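Side-chain contacts in dioxygenase (Pseudomonas brassicacearum, PDB 5V2D), which probably cleaves the central carbon-carbon double bond of lignin-derived stilbenes with molecular oxygen at a non-haem iron centre: residues Trp161-Asp164 / Glu169-Gly172; Ile253-Asp258 / Asn325-Phe330; Phe279-Arg284 / Phe352-Gly357; Leu458-Ile461 / Ser466-Val469. All coordinates share one frame; numbering follows the deposited sequence.

Contact 1. Residues Trp161-Asp164 / Glu169-Gly172; sequences WAMD and ETLG
Ala162 faces both Leu171 and Gly172, the two residues of a classic beta bulge: Ala162 N donates to Gly172 O (2.8 Å), and Ala162 O accepts from Leu171 N (2.7 Å). Nearer the turn, Asp164 N adds a third backbone bond to Glu169 O, 2.8 Å long. Trp161, with CG anti to its carbonyl carbon (chi1 -79°), brings the six-membered part of its indole back to the partner strand. There Trp161 CE3 lies 3.5 Å from Gly172 C, while the methyl Thr170 CG2 comes to the ring edge, 3.8 Å from CE3. Leu171 reaches to the facing strand, its CD1 3.8 Å from Met163 C and its CB beside Ala162 CB. In the next shell, Thr170 OG1 is bonded to Gln105 N, and Asp164 OD1 takes the backbone N of both Glu166 and Thr167, tying down the turn. Val150 of the adjoining strand touches both Ala162 and Leu171. Gly172 has a phi of 131°, where a CB would jam against the carbonyl O of Leu171. The edge hairpin of this four-stranded sheet, consistent with a propeller blade, is joined by three peptide hydrogen bonds; Trp161, Ala162 and Leu171 add apolar contacts, and no charge pair links the strands.

Contact 2. Residues Ile253-Asp258 / Asn325-Phe330; sequences IPLTVD and NIFYFF
Leu255 CD1 sits at the edge of the Phe327 ring, in its plane and 3.7 Å from Phe327 CD2, and the same methyl meets the Phe330 ring obliquely at Phe330 CD2 (4.0 Å). The other methyl, Leu255 CD2, rests on Phe330 CB at 3.7 Å, so one forked side chain touches two aromatic residues. Phe330 offers one face to Phe329 CD2, which stands 3.5 Å above the ring plane over its centre, and Phe329 CD1 points likewise onto a face of Tyr328. Phe269 adds an edge-to-face partner to Phe330. Leu255 CG is anti to its carbonyl carbon (chi1 -79°) and chi2 is extended, which carries the fork across to the loop. Cut back to an alanine, Leu255 would probably lose the contacts of both methyls, leaving the Phe327 edge and Phe330 CB without their apolar partner. The loop is shaped by Asn325: its OD1 takes Phe327 N at 2.9 Å from above the amide plane, an Asx turn, and its ND2 bonds weakly to Phe327 O and Phe330 O. A type I turn follows, closed by Phe330 N to Phe327 O (3.0 Å). Phe327 lies near the bound iron, so the contact belongs to the surroundings of the metal site. The 255-257 strand pairs with 269-271, whose Trp271 touches Leu255 and Asn325 and bonds to the Phe330 backbone; the loop itself connects strands 314-322 and 345-353, and Asp258 caps helix 259-263.

Contact 3. Residues Phe279-Arg284 / Phe352-Gly357; sequences FAVVPR and FDLNSG
Phe279 and Phe352 turn their rings at each other with nearly the same first torsion, CG anti to the carbonyl carbon in both (chi1 -59° and -58°), each ring leaving its own strand for the other. The CE2-CZ side of Phe352 comes over one face of Phe279, with Phe352 CZ 3.5 Å from Phe279 CG and offset toward the rim. Ring centroids are 4.8 Å apart and the planes meet obliquely, at 51°. Val281 touches with both branches: CG2 lies over a face of the Phe352 ring, 4.1 Å from Phe352 CG, and CG1 reaches Leu354 CD1, also at 4.1 Å. No hydrogen bond spans the contact, which is wholly apolar and largely buried. Around it, Phe294 meets the Phe352 ring edge-to-face and Trp350 adjoins Phe279, extending the aromatic layer. Just past Phe352 the chain reverses in a type I turn, reinforced by an Asx turn in which Asp353 OD1 accepts Asn355 N (3.0 Å). Strands 276-283 and 345-353 belong to two different four-stranded antiparallel sheets, and their apolar faces meet here as neighbouring blades do in a beta propeller, the fold of the carotenoid-cleavage oxygenase family.

Contact 4. Residues Leu458-Ile461 / Ser466-Val469; sequences LNLI and SELV
Leu458 N donates to Glu467 O over 2.8 Å in an almost straight bond (176° at the hydrogen), and Glu467 N returns one to Leu458 O at 3.0 Å. This makes Leu458 and Glu467 a hydrogen-bonded antiparallel pair; Asn459 and Ser466 form the next, non-hydrogen-bonded one, with side chains on the other face. Leu458 O also receives a CA-H contact from Ser466 CA (3.4 Å). The paired side chains run alongside each other in the same direction, Leu458 CD2 3.7 Å from Glu467 OE1. Leu460 reaches across so that its CD2 lies 3.8 Å from Glu467 CD, and methyls of both leucines thus lie against the carboxylate from the same general side. Further along, Val469 CG1 touches Leu458 CB at 4.0 Å. Glu467 CG is anti to its carbonyl carbon (chi1 -62°) and the chain beyond is extended, bringing the buried carboxylate to two arginines: OE1 forms a salt bridge with Arg483 NH1 and OE2 one with Arg465 NH1. These two charges would tend to keep the acid ionised despite its burial. With a leucine replacing Glu467, Arg483 and Arg465 would probably be left without a carboxylate to pair with. On the opposite face, Ser466 OG bonds to Met490 N, and Asn459 OD1 to Gln436 NE2. The hairpin lies inside a five-stranded antiparallel sheet, strand 452-460 flanked by 433-442 and strand 465-472 by 482-486, while helix 33-36 touches Asn459 and Ile461.

In the fold
Contact 2 lies by the iron bound by His188, His239, His304 and His495: the side chain of Phe327 is about 8 Å from the metal. Contacts 2 and 3 alternate along the chain, because 279-284 falls between the two segments of contact 2 and 352-357 follows them; their nearest atoms are about 7 Å apart, although their centres are 25 Å apart. Contacts 1 and 4 are each local to one hairpin, with centres 28 Å apart. Contacts 3 and 4 lie on opposite sides of the chain's centre, 42 Å between centres. Paired strands within two sheets, apolar packing between two others and a loop near the metal thus join different parts of what is probably one beta propeller.

Contact 1. Residues Trp161-Asp164 / Glu169-Gly172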
# COMPACT_ATOMS: atom_id res chain seq x y z
N TRP A 161 -9.28 -4.45 -10.64
CA TRP A 161 -10.66 -4.83 -10.66
C TRP A 161 -11.52 -3.59 -10.32
O TRP A 161 -11.21 -2.82 -9.41
CB TRP A 161 -10.93 -5.97 -9.65
CG TRP A 161 -10.50 -7.24 -10.24
CD1 TRP A 161 -9.23 -7.61 -10.53
CD2 TRP A 161 -11.35 -8.25 -10.77
NE1 TRP A 161 -9.24 -8.81 -11.18
CE2 TRP A 161 -10.53 -9.22 -11.35
CE3 TRP A 161 -12.72 -8.44 -10.79
CZ2 TRP A 161 -11.05 -10.38 -11.93
CZ3 TRP A 161 -13.24 -9.58 -11.36
CH2 TRP A 161 -12.42 -10.52 -11.95
N ALA A 162 -12.53 -3.34 -11.15
CA ALA A 162 -13.40 -2.19 -10.92
C ALA A 162 -14.55 -2.53 -10.03
O ALA A 162 -15.10 -3.64 -10.09
CB ALA A 162 -13.86 -1.62 -12.26
N MET A 163 -14.89 -1.55 -9.20
CA MET A 163 -16.02 -1.59 -8.34
C MET A 163 -16.87 -0.33 -8.44
O MET A 163 -16.39 0.77 -8.73
CB MET A 163 -15.53 -1.79 -6.91
CG MET A 163 -14.63 -3.05 -6.74
SD MET A 163 -14.00 -2.97 -5.03
CE MET A 163 -15.18 -4.06 -4.20
N ASP A 164 -18.16 -0.49 -8.11
CA ASP A 164 -19.08 0.66 -8.11
C ASP A 164 -18.69 1.57 -6.93
O ASP A 164 -18.55 1.08 -5.76
CB ASP A 164 -20.51 0.16 -7.98
CG ASP A 164 -21.51 1.29 -7.98
OD1 ASP A 164 -21.64 2.10 -7.03
OD2 ASP A 164 -22.23 1.38 -8.96
N GLU A 169 -20.20 -2.94 -5.47
CA GLU A 169 -20.45 -4.07 -6.36
C GLU A 169 -19.21 -4.22 -7.29
O GLU A 169 -18.67 -3.24 -7.79
CB GLU A 169 -21.78 -3.89 -7.16
CG GLU A 169 -22.11 -5.06 -8.07
CD GLU A 169 -23.28 -4.78 -9.09
OE1 GLU A 169 -23.90 -3.63 -9.16
OE2 GLU A 169 -23.52 -5.75 -9.88
N THR A 170 -18.75 -5.45 -7.50
CA THR A 170 -17.66 -5.71 -8.44
C THR A 170 -18.15 -5.62 -9.88
O THR A 170 -19.10 -6.28 -10.23
CB THR A 170 -17.00 -7.07 -8.15
OG1 THR A 170 -16.42 -7.05 -6.83
CG2 THR A 170 -15.91 -7.32 -9.11
N LEU A 171 -17.49 -4.82 -10.68
CA LEU A 171 -17.80 -4.66 -12.12
C LEU A 171 -17.00 -5.55 -13.00
O LEU A 171 -17.47 -5.92 -14.05
CB LEU A 171 -17.60 -3.21 -12.56
CG LEU A 171 -18.44 -2.25 -11.69
CD1 LEU A 171 -18.24 -0.76 -11.94
CD2 LEU A 171 -19.93 -2.63 -11.86
N GLY A 172 -15.82 -6.00 -12.60
CA GLY A 172 -15.03 -6.96 -13.43
C GLY A 172 -13.62 -6.43 -13.52
O GLY A 172 -13.29 -5.33 -13.02

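Contact 2. Residues Ile253-Asp258 / Asn325-Phe330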
# COMPACT_ATOMS: atom_id res chain seq x y z
N ILE A 253 13.73 -2.56 -5.96
CA ILE A 253 14.09 -3.14 -4.67
C ILE A 253 14.92 -4.42 -4.95
O ILE A 253 14.61 -5.14 -5.91
CB ILE A 253 12.80 -3.49 -3.93
CG1 ILE A 253 12.00 -2.21 -3.62
CG2 ILE A 253 13.08 -4.24 -2.63
CD1 ILE A 253 10.53 -2.47 -3.25
N PRO A 254 15.97 -4.69 -4.14
CA PRO A 254 16.80 -5.87 -4.40
C PRO A 254 16.15 -7.23 -4.07
O PRO A 254 16.79 -8.09 -3.44
CB PRO A 254 18.05 -5.69 -3.49
CG PRO A 254 17.97 -4.36 -2.93
CD PRO A 254 16.56 -3.81 -3.12
N LEU A 255 14.92 -7.41 -4.51
CA LEU A 255 14.17 -8.64 -4.41
C LEU A 255 14.03 -9.13 -5.85
O LEU A 255 13.27 -8.49 -6.64
CB LEU A 255 12.78 -8.36 -3.87
CG LEU A 255 12.67 -8.16 -2.39
CD1 LEU A 255 11.30 -7.67 -2.00
CD2 LEU A 255 13.00 -9.45 -1.62
N THR A 256 14.69 -10.24 -6.21
CA THR A 256 14.73 -10.71 -7.61
C THR A 256 13.90 -11.93 -7.85
O THR A 256 13.61 -12.69 -6.93
CB THR A 256 16.18 -10.99 -8.10
OG1 THR A 256 16.84 -11.90 -7.20
CG2 THR A 256 16.95 -9.72 -8.08
N VAL A 257 13.53 -12.13 -9.10
CA VAL A 257 12.63 -13.21 -9.45
C VAL A 257 13.40 -14.31 -10.17
O VAL A 257 14.21 -14.03 -11.00
CB VAL A 257 11.58 -12.71 -10.40
CG1 VAL A 257 10.54 -13.78 -10.73
CG2 VAL A 257 10.87 -11.52 -9.80
N ASP A 258 13.09 -15.57 -9.87
CA ASP A 258 13.60 -16.74 -10.61
C ASP A 258 12.45 -17.73 -10.89
O ASP A 258 11.94 -18.40 -9.98
CB ASP A 258 14.70 -17.41 -9.80
CG ASP A 258 15.43 -18.52 -10.60
OD1 ASP A 258 16.58 -18.36 -10.91
OD2 ASP A 258 14.86 -19.56 -10.95
N ASN A 325 16.70 -6.63 4.81
CA ASN A 325 15.50 -7.30 4.35
C ASN A 325 14.43 -7.38 5.46
O ASN A 325 14.59 -8.13 6.42
CB ASN A 325 15.79 -8.72 3.87
CG ASN A 325 14.58 -9.36 3.25
OD1 ASN A 325 13.67 -8.67 2.86
ND2 ASN A 325 14.57 -10.70 3.18
N ILE A 326 13.34 -6.64 5.28
CA ILE A 326 12.17 -6.74 6.19
C ILE A 326 11.15 -7.82 5.78
O ILE A 326 10.21 -8.12 6.51
CB ILE A 326 11.48 -5.36 6.26
CG1 ILE A 326 10.68 -5.23 7.58
CG2 ILE A 326 10.63 -5.12 5.01
CD1 ILE A 326 10.37 -3.78 8.03
N PHE A 327 11.32 -8.38 4.58
CA PHE A 327 10.44 -9.37 4.02
C PHE A 327 10.94 -10.76 4.37
O PHE A 327 11.62 -11.41 3.60
CB PHE A 327 10.16 -9.07 2.50
CG PHE A 327 9.26 -7.80 2.25
CD1 PHE A 327 8.41 -7.25 3.28
CD2 PHE A 327 9.23 -7.19 1.03
CE1 PHE A 327 7.57 -6.11 3.03
CE2 PHE A 327 8.41 -6.06 0.78
CZ PHE A 327 7.57 -5.52 1.77
N TYR A 328 10.53 -11.22 5.57
CA TYR A 328 10.90 -12.56 6.04
C TYR A 328 10.46 -13.68 5.09
O TYR A 328 11.13 -14.69 5.02
CB TYR A 328 10.47 -12.80 7.54
CG TYR A 328 8.96 -12.88 7.70
CD1 TYR A 328 8.18 -11.72 8.05
CD2 TYR A 328 8.29 -14.08 7.40
CE1 TYR A 328 6.79 -11.79 8.12
CE2 TYR A 328 6.89 -14.17 7.47
CZ TYR A 328 6.15 -13.03 7.83
OH TYR A 328 4.74 -13.19 7.85
N PHE A 329 9.40 -13.49 4.28
CA PHE A 329 8.88 -14.52 3.33
C PHE A 329 9.56 -14.50 2.00
O PHE A 329 9.26 -15.31 1.08
CB PHE A 329 7.33 -14.30 3.16
CG PHE A 329 6.91 -12.84 3.17
CD1 PHE A 329 6.55 -12.20 4.33
CD2 PHE A 329 6.96 -12.09 2.01
CE1 PHE A 329 6.21 -10.83 4.36
CE2 PHE A 329 6.59 -10.71 2.04
CZ PHE A 329 6.24 -10.09 3.19
N PHE A 330 10.50 -13.55 1.82
CA PHE A 330 11.39 -13.60 0.66
C PHE A 330 12.86 -13.64 1.11
O PHE A 330 13.63 -12.77 0.80
CB PHE A 330 11.20 -12.37 -0.27
CG PHE A 330 9.75 -12.11 -0.72
CD1 PHE A 330 8.95 -13.15 -1.21
CD2 PHE A 330 9.21 -10.82 -0.70
CE1 PHE A 330 7.67 -12.91 -1.64
CE2 PHE A 330 7.94 -10.57 -1.15
CZ PHE A 330 7.15 -11.62 -1.59

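Contact 3. Residues Phe279-Arg284 / Phe352-Gly357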
# COMPACT_ATOMS: atom_id res chain seq x y z
N PHE A 279 17.62 2.75 -9.42
CA PHE A 279 16.55 3.67 -9.79
C PHE A 279 16.64 3.98 -11.27
O PHE A 279 17.73 4.40 -11.76
CB PHE A 279 16.71 4.97 -9.01
CG PHE A 279 16.68 4.78 -7.52
CD1 PHE A 279 17.83 4.46 -6.80
CD2 PHE A 279 15.47 4.89 -6.83
CE1 PHE A 279 17.83 4.30 -5.45
CE2 PHE A 279 15.44 4.75 -5.46
CZ PHE A 279 16.60 4.47 -4.76
N ALA A 280 15.54 3.80 -11.99
CA ALA A 280 15.42 4.29 -13.36
C ALA A 280 14.70 5.63 -13.36
O ALA A 280 13.65 5.77 -12.77
CB ALA A 280 14.64 3.30 -14.18
N VAL A 281 15.26 6.63 -14.02
CA VAL A 281 14.69 7.97 -14.05
C VAL A 281 14.51 8.32 -15.51
O VAL A 281 15.43 8.15 -16.31
CB VAL A 281 15.64 8.99 -13.42
CG1 VAL A 281 15.07 10.37 -13.54
CG2 VAL A 281 16.02 8.66 -12.00
N VAL A 282 13.29 8.64 -15.88
CA VAL A 282 12.98 8.90 -17.25
C VAL A 282 12.06 10.09 -17.40
O VAL A 282 11.17 10.28 -16.57
CB VAL A 282 12.39 7.63 -17.90
CG1 VAL A 282 11.06 7.20 -17.31
CG2 VAL A 282 12.26 7.83 -19.38
N PRO A 283 12.23 10.87 -18.46
CA PRO A 283 11.23 11.94 -18.66
C PRO A 283 9.85 11.41 -18.86
O PRO A 283 9.64 10.40 -19.54
CB PRO A 283 11.70 12.73 -19.94
CG PRO A 283 13.14 12.37 -20.08
CD PRO A 283 13.34 11.01 -19.42
N ARG A 284 8.91 12.14 -18.27
CA ARG A 284 7.55 11.74 -18.24
C ARG A 284 6.91 11.65 -19.62
O ARG A 284 6.03 10.83 -19.88
CB ARG A 284 6.83 12.75 -17.39
CG ARG A 284 5.48 12.28 -16.95
CD ARG A 284 5.00 13.08 -15.73
NE ARG A 284 3.55 13.26 -15.87
CZ ARG A 284 2.80 14.01 -15.13
NH1 ARG A 284 1.51 14.10 -15.41
NH2 ARG A 284 3.32 14.72 -14.12
N PHE A 352 18.58 12.79 -7.52
CA PHE A 352 19.07 12.20 -8.76
C PHE A 352 19.39 13.41 -9.67
O PHE A 352 18.49 14.06 -10.19
CB PHE A 352 18.04 11.27 -9.42
CG PHE A 352 17.59 10.16 -8.53
CD1 PHE A 352 16.38 10.27 -7.83
CD2 PHE A 352 18.39 9.10 -8.24
CE1 PHE A 352 15.94 9.24 -7.03
CE2 PHE A 352 17.97 8.08 -7.41
CZ PHE A 352 16.73 8.16 -6.78
N ASP A 353 20.68 13.68 -9.80
CA ASP A 353 21.16 14.83 -10.56
C ASP A 353 21.44 14.34 -11.95
O ASP A 353 22.47 13.60 -12.15
CB ASP A 353 22.41 15.42 -9.93
CG ASP A 353 22.88 16.73 -10.64
OD1 ASP A 353 22.37 17.09 -11.75
OD2 ASP A 353 23.64 17.46 -9.97
N LEU A 354 20.54 14.69 -12.88
CA LEU A 354 20.66 14.16 -14.21
C LEU A 354 21.93 14.73 -14.99
O LEU A 354 22.30 14.19 -16.02
CB LEU A 354 19.41 14.50 -15.00
CG LEU A 354 18.25 13.55 -15.28
CD1 LEU A 354 18.49 12.06 -14.94
CD2 LEU A 354 16.94 14.12 -14.74
N ASN A 355 22.45 15.84 -14.48
CA ASN A 355 23.64 16.50 -15.14
C ASN A 355 24.95 16.19 -14.52
O ASN A 355 25.94 16.91 -14.69
CB ASN A 355 23.45 17.99 -15.08
CG ASN A 355 22.27 18.41 -15.87
OD1 ASN A 355 22.05 17.81 -16.93
ND2 ASN A 355 21.44 19.28 -15.31
N SER A 356 24.98 15.18 -13.70
CA SER A 356 26.21 14.94 -12.92
C SER A 356 26.91 13.75 -13.62
O SER A 356 26.34 13.01 -14.49
CB SER A 356 25.87 14.71 -11.46
OG SER A 356 26.08 13.33 -11.10
N GLY A 357 28.15 13.58 -13.26
CA GLY A 357 28.94 12.43 -13.78
C GLY A 357 28.60 11.10 -13.09
O GLY A 357 28.89 10.09 -13.61

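Contact 4. Residues Leu458-Ile461 / Ser466-Val469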
# COMPACT_ATOMS: atom_id res chain seq x y z
N LEU A 458 -7.92 3.41 13.90
CA LEU A 458 -7.25 3.16 15.17
C LEU A 458 -7.72 1.79 15.66
O LEU A 458 -8.91 1.53 15.83
CB LEU A 458 -7.60 4.27 16.19
CG LEU A 458 -7.14 4.03 17.66
CD1 LEU A 458 -5.65 4.06 17.70
CD2 LEU A 458 -7.75 5.07 18.61
N ASN A 459 -6.76 0.91 15.84
CA ASN A 459 -6.97 -0.42 16.32
C ASN A 459 -6.71 -0.38 17.84
O ASN A 459 -5.58 -0.12 18.26
CB ASN A 459 -5.98 -1.44 15.69
CG ASN A 459 -5.81 -1.27 14.20
OD1 ASN A 459 -6.80 -1.31 13.49
ND2 ASN A 459 -4.52 -0.95 13.75
N LEU A 460 -7.73 -0.70 18.62
CA LEU A 460 -7.63 -0.76 20.06
C LEU A 460 -7.44 -2.23 20.34
O LEU A 460 -8.40 -3.00 20.43
CB LEU A 460 -8.87 -0.21 20.71
CG LEU A 460 -9.11 1.29 20.98
CD1 LEU A 460 -7.88 2.12 21.04
CD2 LEU A 460 -10.02 1.89 19.95
N ILE A 461 -6.19 -2.63 20.39
CA ILE A 461 -5.88 -4.03 20.20
C ILE A 461 -6.04 -4.89 21.42
O ILE A 461 -6.19 -6.10 21.26
CB ILE A 461 -4.51 -4.25 19.58
CG1 ILE A 461 -3.39 -3.66 20.37
CG2 ILE A 461 -4.45 -3.69 18.20
CD1 ILE A 461 -2.04 -3.97 19.73
N SER A 466 -12.27 -1.12 17.05
CA SER A 466 -11.77 -0.26 16.01
C SER A 466 -12.55 1.02 16.03
O SER A 466 -13.75 1.02 16.28
CB SER A 466 -11.91 -0.95 14.62
OG SER A 466 -11.21 -2.17 14.58
N GLU A 467 -11.87 2.13 15.77
CA GLU A 467 -12.48 3.45 15.56
C GLU A 467 -11.86 4.04 14.32
O GLU A 467 -10.68 3.80 14.07
CB GLU A 467 -12.13 4.45 16.72
CG GLU A 467 -12.68 3.94 18.03
CD GLU A 467 -12.30 4.83 19.27
OE1 GLU A 467 -11.41 5.64 19.16
OE2 GLU A 467 -12.90 4.71 20.33
N LEU A 468 -12.62 4.85 13.60
CA LEU A 468 -12.02 5.68 12.61
C LEU A 468 -11.81 7.09 13.26
O LEU A 468 -12.82 7.75 13.65
CB LEU A 468 -12.93 5.79 11.44
CG LEU A 468 -12.38 6.45 10.19
CD1 LEU A 468 -11.21 5.67 9.64
CD2 LEU A 468 -13.53 6.58 9.15
N VAL A 469 -10.56 7.49 13.47
CA VAL A 469 -10.30 8.76 14.17
C VAL A 469 -10.07 9.91 13.19
O VAL A 469 -9.52 9.70 12.09
CB VAL A 469 -9.14 8.68 15.16
CG1 VAL A 469 -9.54 7.72 16.26
CG2 VAL A 469 -7.81 8.33 14.52